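Local coordinates for protein beta-Ala-His dipeptidase (Homo sapiens, PDB 3DLJ) that hydrolyses Xaa-His dipeptides, above all carnosine and anserine, as a secreted zinc-dependent dipeptidase of the M20 family, at residues 17-20 and 21-25; 38-41 and 42-45; 232-235 and 236-240; 316-319 and 320-324. All coordinates share one frame; numbering follows the deposited sequence.

Contact 1: residues 17-20 and 21-25; sequences FQYI and DLHQD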
loop_
_atom_site.group_PDB
_atom_site.type_symbol
_atom_site.label_atom_id
_atom_site.label_comp_id
_atom_site.label_asym_id
_atom_site.label_seq_id
_atom_site.Cartn_x
_atom_site.Cartn_y
_atom_site.Cartn_z
ATOM N N PHE A 17 -19.319 -0.692 21.423
ATOM C CA PHE A 17 -17.965 -0.920 21.958
ATOM C C PHE A 17 -17.910 -2.172 22.828
ATOM O O PHE A 17 -16.961 -2.953 22.721
ATOM C CB PHE A 17 -17.483 0.291 22.776
ATOM C CG PHE A 17 -16.984 1.460 21.942
ATOM C CD1 PHE A 17 -17.345 1.612 20.601
ATOM C CD2 PHE A 17 -16.159 2.427 22.517
ATOM C CE1 PHE A 17 -16.897 2.695 19.854
ATOM C CE2 PHE A 17 -15.696 3.513 21.768
ATOM C CZ PHE A 17 -16.075 3.649 20.440
ATOM N N GLN A 18 -18.914 -2.343 23.693
ATOM C CA GLN A 18 -19.062 -3.547 24.508
ATOM C C GLN A 18 -19.097 -4.784 23.614
ATOM O O GLN A 18 -18.403 -5.747 23.892
ATOM C CB GLN A 18 -20.349 -3.524 25.362
ATOM C CG GLN A 18 -20.469 -2.431 26.408
ATOM C CD GLN A 18 -21.900 -2.340 27.037
ATOM O OE1 GLN A 18 -22.670 -3.333 27.067
ATOM N NE2 GLN A 18 -22.239 -1.159 27.544
ATOM N N TYR A 19 -19.928 -4.753 22.567
ATOM C CA TYR A 19 -20.053 -5.850 21.577
ATOM C C TYR A 19 -18.691 -6.219 20.975
ATOM O O TYR A 19 -18.289 -7.382 20.976
ATOM C CB TYR A 19 -21.075 -5.488 20.469
ATOM C CG TYR A 19 -21.372 -6.600 19.479
ATOM C CD1 TYR A 19 -22.507 -7.416 19.610
ATOM C CD2 TYR A 19 -20.506 -6.847 18.416
ATOM C CE1 TYR A 19 -22.771 -8.454 18.680
ATOM C CE2 TYR A 19 -20.743 -7.856 17.513
ATOM C CZ TYR A 19 -21.868 -8.661 17.640
ATOM O OH TYR A 19 -22.033 -9.658 16.692
ATOM N N ILE A 20 -17.985 -5.217 20.474
ATOM C CA ILE A 20 -16.653 -5.400 19.888
ATOM C C ILE A 20 -15.674 -6.084 20.877
ATOM O O ILE A 20 -14.996 -7.028 20.494
ATOM C CB ILE A 20 -16.097 -4.064 19.281
ATOM C CG1 ILE A 20 -16.944 -3.622 18.076
ATOM C CG2 ILE A 20 -14.653 -4.228 18.849
ATOM C CD1 ILE A 20 -16.900 -2.071 17.721
ATOM N N ASP A 21 -15.643 -5.644 22.144
ATOM C CA ASP A 21 -14.807 -6.300 23.174
ATOM C C ASP A 21 -15.202 -7.732 23.474
ATOM O O ASP A 21 -14.325 -8.574 23.629
ATOM C CB ASP A 21 -14.776 -5.521 24.494
ATOM C CG ASP A 21 -13.912 -4.264 24.434
ATOM O OD1 ASP A 21 -12.893 -4.187 23.678
ATOM O OD2 ASP A 21 -14.276 -3.337 25.174
ATOM N N LEU A 22 -16.505 -8.009 23.578
ATOM C CA LEU A 22 -17.003 -9.400 23.731
ATOM C C LEU A 22 -16.790 -10.308 22.509
ATOM O O LEU A 22 -16.632 -11.515 22.672
ATOM C CB LEU A 22 -18.489 -9.421 24.091
ATOM C CG LEU A 22 -18.908 -8.900 25.483
ATOM C CD1 LEU A 22 -20.414 -8.561 25.558
ATOM C CD2 LEU A 22 -18.492 -9.904 26.590
ATOM N N HIS A 23 -16.828 -9.758 21.292
ATOM C CA HIS A 23 -16.712 -10.613 20.087
ATOM C C HIS A 23 -15.338 -10.602 19.462
ATOM O O HIS A 23 -15.166 -11.082 18.345
ATOM C CB HIS A 23 -17.784 -10.258 19.054
ATOM C CG HIS A 23 -19.158 -10.619 19.510
ATOM N ND1 HIS A 23 -19.861 -9.860 20.433
ATOM C CD2 HIS A 23 -19.933 -11.692 19.232
ATOM C CE1 HIS A 23 -21.017 -10.446 20.682
ATOM N NE2 HIS A 23 -21.087 -11.554 19.966
ATOM N N GLN A 24 -14.357 -10.065 20.184
ATOM C CA GLN A 24 -13.013 -9.890 19.627
ATOM C C GLN A 24 -12.319 -11.179 19.168
ATOM O O GLN A 24 -11.593 -11.166 18.166
ATOM C CB GLN A 24 -12.105 -9.077 20.563
ATOM C CG GLN A 24 -11.713 -9.742 21.866
ATOM C CD GLN A 24 -10.821 -8.833 22.715
ATOM O OE1 GLN A 24 -9.623 -8.690 22.455
ATOM N NE2 GLN A 24 -11.409 -8.201 23.710
ATOM N N ASP A 25 -12.521 -12.272 19.898
ATOM C CA ASP A 25 -11.882 -13.551 19.560
ATOM C C ASP A 25 -12.482 -14.132 18.288
ATOM O O ASP A 25 -11.771 -14.769 17.500
ATOM C CB ASP A 25 -11.994 -14.556 20.709
ATOM C CG ASP A 25 -11.048 -14.231 21.881
ATOM O OD1 ASP A 25 -10.143 -13.385 21.747
ATOM O OD2 ASP A 25 -11.215 -14.840 22.948
#
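Tyr19 and His23 stack face to face one helical turn apart. The ring centroids are 3.8 Å apart and the planes differ by 14°. His23 ND1 lies over the centre of the Tyr19 ring, and Tyr19 CZ lies over the centre of the imidazole. The Tyr19 bond from CA to CB points away from His23, but with CG anti to the backbone N (chi1 -174°) the ring end comes back over the imidazole. The closest ring atoms are Tyr19 CE1 and His23 CE1, 3.3 Å apart.

The backbone ties the same two residues. Tyr19 O accepts from His23 N at 2.8 Å. It also accepts from His23 ND1 at 3.0 Å, and this oxygen lies in the imidazole plane. The second bond fixes the rotation of the imidazole and places its face on the phenol. A leucine in place of Tyr19 would probably lose the stack and leave one face of the His23 imidazole without its aromatic partner.

Packing is tight on this side and around Ile20, which meets Thr471 and Lys472 of helix 464-482. Gln18 and Leu22 form the looser, solvent-facing side. There Leu22 N bonds to Gln18 O at 3.0 Å, and the Leu22 side chain lies along that carbonyl. Asp21 turns to Lys472 in a salt bridge. His23 leaves helical geometry after helix 13-22 and N-caps helix 24-35, so this is an i to i+4 aromatic stack at a helix-helix junction.

Contact 2: residues 38-41 and 42-45; sequences ESDS and VQPV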
loop_
_atom_site.group_PDB
_atom_site.type_symbol
_atom_site.label_atom_id
_atom_site.label_comp_id
_atom_site.label_asym_id
_atom_site.label_seq_id
_atom_site.Cartn_x
_atom_site.Cartn_y
_atom_site.Cartn_z
ATOM N N GLU A 38 -5.375 -18.080 0.211
ATOM C CA GLU A 38 -4.130 -17.598 -0.365
ATOM C C GLU A 38 -4.368 -16.760 -1.618
ATOM O O GLU A 38 -4.031 -17.167 -2.740
ATOM C CB GLU A 38 -3.201 -18.782 -0.597
ATOM C CG GLU A 38 -2.990 -19.521 0.723
ATOM C CD GLU A 38 -1.952 -20.626 0.648
ATOM O OE1 GLU A 38 -1.161 -20.643 -0.327
ATOM O OE2 GLU A 38 -1.914 -21.466 1.579
ATOM N N SER A 39 -4.936 -15.566 -1.396
ATOM C CA SER A 39 -5.446 -14.691 -2.471
ATOM C C SER A 39 -4.351 -13.875 -3.175
ATOM O O SER A 39 -4.445 -12.658 -3.355
ATOM C CB SER A 39 -6.556 -13.785 -1.929
ATOM O OG SER A 39 -6.151 -13.149 -0.727
ATOM N N ASP A 40 -3.327 -14.590 -3.613
ATOM C CA ASP A 40 -2.122 -13.992 -4.194
ATOM C C ASP A 40 -2.412 -13.570 -5.655
ATOM O O ASP A 40 -2.631 -14.423 -6.530
ATOM C CB ASP A 40 -1.014 -15.045 -4.066
ATOM C CG ASP A 40 0.318 -14.624 -4.659
ATOM O OD1 ASP A 40 0.370 -13.722 -5.508
ATOM O OD2 ASP A 40 1.331 -15.261 -4.277
ATOM N N SER A 41 -2.438 -12.259 -5.907
ATOM C CA SER A 41 -2.736 -11.708 -7.241
ATOM C C SER A 41 -1.512 -11.523 -8.140
ATOM O O SER A 41 -1.659 -11.231 -9.325
ATOM C CB SER A 41 -3.430 -10.358 -7.117
ATOM O OG SER A 41 -2.576 -9.421 -6.467
ATOM N N VAL A 42 -0.319 -11.665 -7.569
ATOM C CA VAL A 42 0.916 -11.267 -8.242
ATOM C C VAL A 42 1.485 -12.452 -9.049
ATOM O O VAL A 42 2.050 -12.249 -10.120
ATOM C CB VAL A 42 1.951 -10.652 -7.221
ATOM C CG1 VAL A 42 3.353 -10.493 -7.828
ATOM C CG2 VAL A 42 1.462 -9.313 -6.686
ATOM N N GLN A 43 1.320 -13.673 -8.530
ATOM C CA GLN A 43 1.717 -14.890 -9.226
ATOM C C GLN A 43 0.686 -15.277 -10.295
ATOM O O GLN A 43 -0.503 -15.468 -9.988
ATOM C CB GLN A 43 2.010 -16.054 -8.251
ATOM C CG GLN A 43 3.193 -15.774 -7.276
ATOM C CD GLN A 43 3.616 -17.000 -6.447
ATOM O OE1 GLN A 43 4.219 -17.954 -6.968
ATOM N NE2 GLN A 43 3.299 -16.978 -5.149
ATOM N N PRO A 44 1.146 -15.387 -11.563
ATOM C CA PRO A 44 0.309 -15.824 -12.682
ATOM C C PRO A 44 0.157 -17.347 -12.674
ATOM O O PRO A 44 0.567 -18.022 -13.631
ATOM C CB PRO A 44 1.107 -15.375 -13.910
ATOM C CG PRO A 44 2.567 -15.406 -13.447
ATOM C CD PRO A 44 2.547 -15.118 -11.971
ATOM N N VAL A 45 -0.395 -17.871 -11.580
ATOM C CA VAL A 45 -0.450 -19.313 -11.312
ATOM C C VAL A 45 -1.916 -19.646 -11.044
ATOM O O VAL A 45 -2.503 -19.086 -10.128
ATOM C CB VAL A 45 0.407 -19.688 -10.063
ATOM C CG1 VAL A 45 0.292 -21.167 -9.739
ATOM C CG2 VAL A 45 1.875 -19.281 -10.252
HETATM O O HOH W 1 -2.846 -15.021 -9.040
#
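At Asp40, chi1 of 178° sets CG opposite the backbone N, which swings the carboxylate forward along the chain over Val42 and Gln43. Gln43 has CG beside its backbone N (chi1 -62°) and an extended chain beyond it, and this carries the amide back to the same carboxylate.

The two oxygens divide the work. Asp40 OD1 accepts from two backbone amides. Val42 N is 3.0 Å from OD1 and meets it nearly end-on to the C-O bond. Gln43 N is 3.2 Å from OD1 and comes from above the carboxylate plane. Asp40 OD2 takes Gln43 NE2 at 2.8 Å, on the syn side but out of plane. The carboxylate and amide planes stand 56° apart. Three bonds thus hold the carboxylate and fix its rotation. On the backbone side, water 1 donates to Asp40 O and to Gln43 O, each at 2.6 Å. With alanine at the Asp40 position, the amides of Val42 and Gln43 would probably lack this acceptor and the Gln43 side chain would be set free to turn.

The OD1 bond to the amide two residues on is that of an Asx turn. The turn lies in the loop beside the zinc site. Ser41 OG bonds to OD2 of Asp112, an active-site residue by similarity, and Ser41 also touches the zinc ligand Glu178. The loop joins helix 24-35 to helix 46-65. Asp40 packs on Phe48 and Ser41 on Leu52 of the latter helix, and Val45 is its N-cap residue.

Contact 3: residues 232-235 and 236-240; sequences KCRD and QDFHS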
loop_
_atom_site.group_PDB
_atom_site.type_symbol
_atom_site.label_atom_id
_atom_site.label_comp_id
_atom_site.label_asym_id
_atom_site.label_seq_id
_atom_site.Cartn_x
_atom_site.Cartn_y
_atom_site.Cartn_z
ATOM N N LYS A 232 21.608 -6.621 -22.265
ATOM C CA LYS A 232 21.548 -7.895 -22.980
ATOM C C LYS A 232 22.747 -8.098 -23.895
ATOM O O LYS A 232 23.060 -7.242 -24.717
ATOM C CB LYS A 232 20.253 -7.996 -23.788
ATOM C CG LYS A 232 20.201 -9.252 -24.634
ATOM C CD LYS A 232 18.951 -9.404 -25.455
ATOM C CE LYS A 232 19.234 -10.346 -26.647
ATOM N NZ LYS A 232 18.008 -11.058 -27.102
ATOM N N CYS A 233 23.411 -9.242 -23.719
ATOM C CA CYS A 233 24.441 -9.747 -24.639
ATOM C C CYS A 233 23.773 -10.712 -25.637
ATOM O O CYS A 233 23.468 -10.356 -26.775
ATOM C CB CYS A 233 25.561 -10.451 -23.832
ATOM S SG CYS A 233 27.030 -11.038 -24.793
ATOM N N ARG A 234 23.517 -11.933 -25.189
ATOM C CA ARG A 234 22.688 -12.860 -25.922
ATOM C C ARG A 234 21.819 -13.415 -24.832
ATOM O O ARG A 234 22.014 -13.079 -23.668
ATOM C CB ARG A 234 23.517 -13.966 -26.558
ATOM C CG ARG A 234 24.397 -14.694 -25.555
ATOM C CD ARG A 234 25.113 -15.883 -26.174
ATOM N NE ARG A 234 25.415 -16.847 -25.123
ATOM C CZ ARG A 234 26.276 -17.850 -25.234
ATOM N NH1 ARG A 234 26.945 -18.026 -26.367
ATOM N NH2 ARG A 234 26.474 -18.666 -24.202
ATOM N N ASP A 235 20.862 -14.246 -25.206
ATOM C CA ASP A 235 19.916 -14.817 -24.269
ATOM C C ASP A 235 20.555 -15.905 -23.410
ATOM O O ASP A 235 20.224 -16.026 -22.246
ATOM C CB ASP A 235 18.711 -15.411 -25.028
ATOM C CG ASP A 235 17.633 -14.374 -25.348
ATOM O OD1 ASP A 235 16.810 -14.673 -26.232
ATOM O OD2 ASP A 235 17.593 -13.284 -24.725
ATOM N N GLN A 236 21.453 -16.694 -23.990
ATOM C CA GLN A 236 22.087 -17.794 -23.261
ATOM C C GLN A 236 23.206 -17.262 -22.326
ATOM O O GLN A 236 23.967 -16.360 -22.696
ATOM C CB GLN A 236 22.618 -18.839 -24.253
ATOM C CG GLN A 236 22.963 -20.207 -23.681
ATOM C CD GLN A 236 23.575 -21.129 -24.712
ATOM O OE1 GLN A 236 24.465 -20.732 -25.485
ATOM N NE2 GLN A 236 23.109 -22.382 -24.735
ATOM N N ASP A 237 23.274 -17.815 -21.114
ATOM C CA ASP A 237 24.328 -17.488 -20.164
ATOM C C ASP A 237 25.617 -18.156 -20.599
ATOM O O ASP A 237 25.596 -19.037 -21.472
ATOM C CB ASP A 237 23.991 -18.012 -18.759
ATOM C CG ASP A 237 22.802 -17.356 -18.145
ATOM O OD1 ASP A 237 22.350 -16.292 -18.597
ATOM O OD2 ASP A 237 22.307 -17.914 -17.162
ATOM N N PHE A 238 26.727 -17.755 -19.979
ATOM C CA PHE A 238 28.034 -18.351 -20.252
ATOM C C PHE A 238 28.607 -18.987 -18.988
ATOM O O PHE A 238 28.350 -18.524 -17.863
ATOM C CB PHE A 238 29.057 -17.299 -20.749
ATOM C CG PHE A 238 28.592 -16.464 -21.930
ATOM C CD1 PHE A 238 27.721 -15.385 -21.753
ATOM C CD2 PHE A 238 29.076 -16.717 -23.205
ATOM C CE1 PHE A 238 27.317 -14.589 -22.835
ATOM C CE2 PHE A 238 28.694 -15.930 -24.278
ATOM C CZ PHE A 238 27.795 -14.872 -24.092
ATOM N N HIS A 239 29.415 -20.027 -19.189
ATOM C CA HIS A 239 30.240 -20.597 -18.129
ATOM C C HIS A 239 31.298 -19.531 -17.814
ATOM O O HIS A 239 31.971 -19.053 -18.709
ATOM C CB HIS A 239 30.912 -21.870 -18.637
ATOM C CG HIS A 239 31.734 -22.587 -17.610
ATOM N ND1 HIS A 239 32.738 -21.975 -16.895
ATOM C CD2 HIS A 239 31.729 -23.881 -17.213
ATOM C CE1 HIS A 239 33.291 -22.848 -16.074
ATOM N NE2 HIS A 239 32.704 -24.013 -16.255
ATOM N N SER A 240 31.447 -19.162 -16.550
ATOM C CA SER A 240 32.247 -17.974 -16.218
ATOM C C SER A 240 33.742 -18.211 -16.321
ATOM O O SER A 240 34.521 -17.268 -16.292
ATOM C CB SER A 240 31.858 -17.389 -14.865
ATOM O OG SER A 240 32.530 -18.050 -13.824
#
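The turn between strands 216-232 and 238-239 is closed by Arg234, whose guanidinium lies flat on the Phe238 ring. The planes differ by 10° and the group centres are 3.7 Å apart. This is both a stack and a cation-pi contact. Arg234 CZ sits 3.2 Å from Phe238 CE2, over the ring face but offset toward its rim.

Arg234 starts with CG between the backbone N and the carbonyl carbon (chi1 54°), then runs extended to NE. The Arg234 chain and the Phe238 side chain reach the stack from opposing ends. Two backbone carbonyls hold the edge of the guanidinium. Arg234 NE donates to Gln236 O at 2.9 Å in an almost straight bond (173°). Arg234 NH2 donates to Asp237 O at 2.9 Å in a more bent one. Both oxygens lie in the guanidinium plane, though each N-H approaches from above the plane of its carbonyl.

Gln236 runs alongside Arg234 in the same direction. Its OE1 rests over the guanidinium face opposite Phe238, 3.2 Å from Arg234 NH2, but the angle is too poor for a hydrogen bond. Cys233 SG meets Phe238 CZ obliquely at 4.0 Å. At the start of the turn, Lys232 NZ forms a long salt bridge with Asp235 OD2, 3.3 Å away.

Outside the turn, Phe238 packs edge-to-face on Phe243, and its backbone pairs with Ile343. The in-plane bonds and the stacked ring probably fix the orientation of the guanidinium. Carbonyl oxygens at its edge, a pi face below and the OE1 dipole over the other face are electron-rich surroundings that suit its positive charge.

Contact 4: residues 316-319 and 320-324; sequences LMHL and WRYPS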
loop_
_atom_site.group_PDB
_atom_site.type_symbol
_atom_site.label_atom_id
_atom_site.label_comp_id
_atom_site.label_asym_id
_atom_site.label_seq_id
_atom_site.Cartn_x
_atom_site.Cartn_y
_atom_site.Cartn_z
ATOM N N LEU A 316 11.520 12.615 8.880
ATOM C CA LEU A 316 10.143 12.705 8.385
ATOM C C LEU A 316 10.051 13.371 7.021
ATOM O O LEU A 316 9.326 12.882 6.141
ATOM C CB LEU A 316 9.248 13.426 9.400
ATOM C CG LEU A 316 8.926 12.653 10.684
ATOM C CD1 LEU A 316 8.014 13.485 11.551
ATOM C CD2 LEU A 316 8.286 11.326 10.364
ATOM N N MET A 317 10.803 14.461 6.844
ATOM C CA MET A 317 10.889 15.146 5.559
ATOM C C MET A 317 11.457 14.269 4.444
ATOM O O MET A 317 10.981 14.325 3.294
ATOM C CB MET A 317 11.716 16.421 5.669
ATOM C CG MET A 317 11.057 17.538 6.460
ATOM S SD MET A 317 12.039 19.035 6.303
ATOM C CE MET A 317 11.433 19.975 7.727
ATOM N N HIS A 318 12.462 13.461 4.768
ATOM C CA HIS A 318 13.034 12.575 3.754
ATOM C C HIS A 318 12.111 11.431 3.320
ATOM O O HIS A 318 12.196 10.940 2.196
ATOM C CB HIS A 318 14.461 12.139 4.118
ATOM C CG HIS A 318 15.469 13.180 3.757
ATOM N ND1 HIS A 318 15.772 14.241 4.584
ATOM C CD2 HIS A 318 16.170 13.381 2.616
ATOM C CE1 HIS A 318 16.639 15.035 3.982
ATOM N NE2 HIS A 318 16.893 14.538 2.784
ATOM N N LEU A 319 11.202 11.078 4.222
ATOM C CA LEU A 319 10.101 10.159 3.982
ATOM C C LEU A 319 8.926 10.784 3.217
ATOM O O LEU A 319 8.288 10.120 2.380
ATOM C CB LEU A 319 9.575 9.662 5.338
ATOM C CG LEU A 319 10.377 8.651 6.149
ATOM C CD1 LEU A 319 9.545 8.130 7.327
ATOM C CD2 LEU A 319 10.836 7.480 5.229
ATOM N N TRP A 320 8.634 12.049 3.501
ATOM C CA TRP A 320 7.379 12.634 3.042
ATOM C C TRP A 320 7.477 13.645 1.908
ATOM O O TRP A 320 6.564 13.748 1.094
ATOM C CB TRP A 320 6.632 13.283 4.206
ATOM C CG TRP A 320 6.237 12.355 5.325
ATOM C CD1 TRP A 320 6.250 10.972 5.321
ATOM C CD2 TRP A 320 5.733 12.746 6.602
ATOM N NE1 TRP A 320 5.810 10.495 6.523
ATOM C CE2 TRP A 320 5.487 11.560 7.332
ATOM C CE3 TRP A 320 5.463 13.997 7.208
ATOM C CZ2 TRP A 320 4.984 11.580 8.638
ATOM C CZ3 TRP A 320 4.974 14.019 8.503
ATOM C CH2 TRP A 320 4.739 12.814 9.206
ATOM N N ARG A 321 8.562 14.403 1.877
ATOM C CA ARG A 321 8.619 15.597 1.024
ATOM C C ARG A 321 9.930 15.776 0.242
ATOM O O ARG A 321 10.103 16.751 -0.497
ATOM C CB ARG A 321 8.227 16.859 1.826
ATOM C CG ARG A 321 9.185 17.272 2.951
ATOM C CD ARG A 321 10.325 18.170 2.418
ATOM N NE ARG A 321 9.837 19.457 1.910
ATOM C CZ ARG A 321 10.404 20.156 0.919
ATOM N NH1 ARG A 321 11.477 19.697 0.285
ATOM N NH2 ARG A 321 9.892 21.318 0.543
ATOM N N TYR A 322 10.842 14.821 0.408
ATOM C CA TYR A 322 12.004 14.709 -0.467
ATOM C C TYR A 322 11.902 13.424 -1.305
ATOM O O TYR A 322 11.357 12.427 -0.848
ATOM C CB TYR A 322 13.305 14.729 0.331
ATOM C CG TYR A 322 13.675 16.068 0.944
ATOM C CD1 TYR A 322 13.686 16.232 2.327
ATOM C CD2 TYR A 322 14.053 17.153 0.157
ATOM C CE1 TYR A 322 14.049 17.424 2.915
ATOM C CE2 TYR A 322 14.417 18.350 0.736
ATOM C CZ TYR A 322 14.406 18.483 2.124
ATOM O OH TYR A 322 14.769 19.674 2.737
ATOM N N PRO A 323 12.419 13.451 -2.555
ATOM C CA PRO A 323 12.411 12.227 -3.348
ATOM C C PRO A 323 13.409 11.207 -2.775
ATOM O O PRO A 323 14.309 11.569 -2.024
ATOM C CB PRO A 323 12.857 12.719 -4.735
ATOM C CG PRO A 323 13.659 13.903 -4.468
ATOM C CD PRO A 323 13.039 14.572 -3.284
ATOM N N SER A 324 13.234 9.935 -3.099
ATOM C CA SER A 324 14.132 8.921 -2.606
ATOM C C SER A 324 14.325 7.885 -3.707
ATOM O O SER A 324 13.427 7.692 -4.550
ATOM C CB SER A 324 13.566 8.278 -1.332
ATOM O OG SER A 324 12.468 7.431 -1.627
HETATM O O HOH W 2 14.390 11.539 0.509
#
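Leu316 runs alongside Trp320, and the leucine fork presses on the indole. Leu316 CD2 stands over the face of the six-membered ring, 3.7 Å from Trp320 CZ2, in a CH-pi contact. Leu316 O rests over the same indole near CG, at 3.2 Å from that atom. At the pyrrole end of the indole, Leu319 CB fits against Trp320 CD1 at 3.6 Å.

A second hollow forms where helix 312-320 ends. The Tyr322 ring drops back against the helix, with CG beside its backbone N (chi1 -71°). Its CD1 comes over the centre of the His318 ring. The two rings stack face to face with centroids 4.3 Å apart, but 26° between planes makes the stack splayed. Met317 CB fills the angle next to it, 3.7 Å from Tyr322 CE1. The bent Arg321 chain lays its CD over a face of the Tyr322 ring, near the rim. Beyond it, the guanidinium turns to Glu284 and Val278 O.

Met317 O accepts from Arg321 N at 2.8 Å and from Tyr322 N at 2.9 Å. Water 2 bridges His318 O and Pro323 O, donating to both. His318 ND1 bonds to Glu314 O, and Phe309 stacks on the His318 ring. The chemistry is divided: apolar and aromatic surfaces shape the turn, while Met317 O takes two donors and the water serves the His318 and Pro323 carbonyls.

The four contacts follow one another along the chain and none touches another. Contact 1 joins helices 13-22 and 24-35, and contact 2 lies in the loop after helix 24-35, with centres about 33 Å apart. Contact 2 is the one beside the zinc site. Contact 3 sits at the end of strand 216-232, about 60 Å between centres from contact 1 and on the opposite side of the chain's centre. Contact 4 ends helix 312-320 and leads into strand 324-331. Strands 216-232 and 324-331 belong to one mixed sheet, so contacts 3 and 4 mark connections of that sheet, about 39 Å apart between centres.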